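Local coordinates for teichoic acid biosynthesis protein F (Staphylococcus epidermidis, PDB 3L7I) that belongs to the teichoic acid biosynthesis proteins and carries a glycosyltransferase-like fold of the GT-B type, with two parallel-sheet domains, at residues Tyr411-Ala414 with Tyr415-Ser419. Numbering follows the deposited sequence.
Sequences YYQA and YSEAS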
loop_
_atom_site.group_PDB
_atom_site.type_symbol
_atom_site.label_atom_id
_atom_site.label_comp_id
_atom_site.label_asym_id
_atom_site.label_seq_id
_atom_site.Cartn_x
_atom_site.Cartn_y
_atom_site.Cartn_z
ATOM N N TYR A 411 -1.910 -8.956 28.023
ATOM C CA TYR A 411 -1.187 -10.216 27.855
ATOM C C TYR A 411 0.139 -9.927 27.191
ATOM O O TYR A 411 1.186 -10.311 27.692
ATOM C CB TYR A 411 -2.009 -11.177 26.996
ATOM C CG TYR A 411 -1.369 -12.527 26.684
ATOM C CD1 TYR A 411 -1.249 -13.505 27.662
ATOM C CD2 TYR A 411 -0.941 -12.841 25.402
ATOM C CE1 TYR A 411 -0.707 -14.720 27.391
ATOM C CE2 TYR A 411 -0.387 -14.071 25.119
ATOM C CZ TYR A 411 -0.280 -15.012 26.115
ATOM O OH TYR A 411 0.268 -16.262 25.857
ATOM N N TYR A 412 0.086 -9.215 26.070
ATOM C CA TYR A 412 1.302 -8.896 25.333
ATOM C C TYR A 412 2.262 -8.017 26.137
ATOM O O TYR A 412 3.474 -8.261 26.140
ATOM C CB TYR A 412 0.969 -8.331 23.946
ATOM C CG TYR A 412 0.368 -9.419 23.086
ATOM C CD1 TYR A 412 1.163 -10.473 22.625
ATOM C CD2 TYR A 412 -0.992 -9.446 22.794
ATOM C CE1 TYR A 412 0.634 -11.487 21.882
ATOM C CE2 TYR A 412 -1.531 -10.468 22.042
ATOM C CZ TYR A 412 -0.714 -11.490 21.591
ATOM O OH TYR A 412 -1.228 -12.539 20.847
ATOM N N GLN A 413 1.719 -7.022 26.834
ATOM C CA GLN A 413 2.514 -6.194 27.725
ATOM C C GLN A 413 3.280 -7.062 28.704
ATOM O O GLN A 413 4.511 -7.022 28.758
ATOM C CB GLN A 413 1.602 -5.277 28.524
ATOM C CG GLN A 413 1.735 -3.797 28.265
ATOM C CD GLN A 413 0.667 -3.018 29.028
ATOM O OE1 GLN A 413 0.974 -2.277 29.981
ATOM N NE2 GLN A 413 -0.608 -3.212 28.638
ATOM N N ALA A 414 2.528 -7.837 29.483
ATOM C CA ALA A 414 3.092 -8.644 30.549
ATOM C C ALA A 414 4.274 -9.414 30.007
ATOM O O ALA A 414 5.359 -9.389 30.585
ATOM C CB ALA A 414 2.039 -9.587 31.139
ATOM N N TYR A 415 4.080 -10.075 28.875
ATOM C CA TYR A 415 5.161 -10.861 28.286
ATOM C C TYR A 415 6.342 -10.034 27.736
ATOM O O TYR A 415 7.497 -10.468 27.788
ATOM C CB TYR A 415 4.613 -11.832 27.241
ATOM C CG TYR A 415 4.088 -13.057 27.904
ATOM C CD1 TYR A 415 4.956 -14.054 28.318
ATOM C CD2 TYR A 415 2.740 -13.195 28.168
ATOM C CE1 TYR A 415 4.497 -15.148 28.945
ATOM C CE2 TYR A 415 2.270 -14.281 28.797
ATOM C CZ TYR A 415 3.151 -15.259 29.187
ATOM O OH TYR A 415 2.681 -16.375 29.827
ATOM N N SER A 416 6.050 -8.850 27.208
ATOM C CA SER A 416 7.096 -7.930 26.835
ATOM C C SER A 416 7.825 -7.396 28.070
ATOM O O SER A 416 9.052 -7.246 28.067
ATOM C CB SER A 416 6.499 -6.765 26.066
ATOM O OG SER A 416 7.517 -5.843 25.694
ATOM N N GLU A 417 7.071 -7.107 29.126
ATOM C CA GLU A 417 7.643 -6.423 30.279
ATOM C C GLU A 417 8.393 -7.340 31.223
ATOM O O GLU A 417 9.221 -6.880 31.993
ATOM C CB GLU A 417 6.572 -5.659 31.060
ATOM C CG GLU A 417 6.118 -4.363 30.394
ATOM C CD GLU A 417 5.125 -3.580 31.247
ATOM O OE1 GLU A 417 5.222 -3.653 32.496
ATOM O OE2 GLU A 417 4.250 -2.895 30.664
ATOM N N ALA A 418 8.121 -8.637 31.167
ATOM C CA ALA A 418 8.655 -9.539 32.193
ATOM C C ALA A 418 10.139 -9.875 32.041
ATOM O O ALA A 418 10.645 -10.072 30.938
ATOM C CB ALA A 418 7.825 -10.803 32.278
ATOM N N SER A 419 10.828 -9.951 33.172
ATOM C CA SER A 419 12.219 -10.370 33.171
ATOM C C SER A 419 12.273 -11.885 33.241
ATOM O O SER A 419 13.279 -12.493 32.865
ATOM C CB SER A 419 12.949 -9.786 34.373
ATOM O OG SER A 419 12.451 -10.381 35.554
#
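Tyr411 and Tyr415, one helical turn apart, form a T-shaped pair that illustrates how i to i+4 spacing brings two aromatic side chains together on one side of a helix. The edge of Tyr415 is directed at a face of Tyr411, with ring centroids 5.0 Å apart and planes inclined at 62°. CD2 of Tyr415 lies over that face near its rim, while CE2 comes 3.3 Å from CE1 of Tyr411. With CG anti to the backbone N (chi1 178°) and beside the carbonyl carbon, the ring of Tyr411 projects outward from the helix, presenting a face to Tyr415. The same edge of Tyr415 also meets the carbonyl of Tyr411, whose O lies near the ring plane, 3.3 Å from CD2, while accepting the Tyr415 N-H at 3.1 Å. Elsewhere on the helix, Gln413 and Glu417 run side by side, both extended beyond CG, with amide and carboxylate planes 49° apart. OE1 of Gln413 and OE2 of Glu417 are both acceptors, so no hydrogen bond joins them; OE1 of Glu417 instead makes salt bridges with Arg384 and Lys351. At the C-terminal end, Ala418 leaves helical geometry, and its N gives only a weak bond to Ala414 O. Helix 409-417 thus forms the beta-alpha-beta crossover between parallel strands 402-405 and 418-423 in the first Rossmann-like domain of the GT-B fold. It rests on that sheet: both tyrosines touch Glu358 of strand 354-358 and Ser388 of strand 384-389, Ala414 meets Ile386, and Trp421 packs edge-to-face with Tyr415.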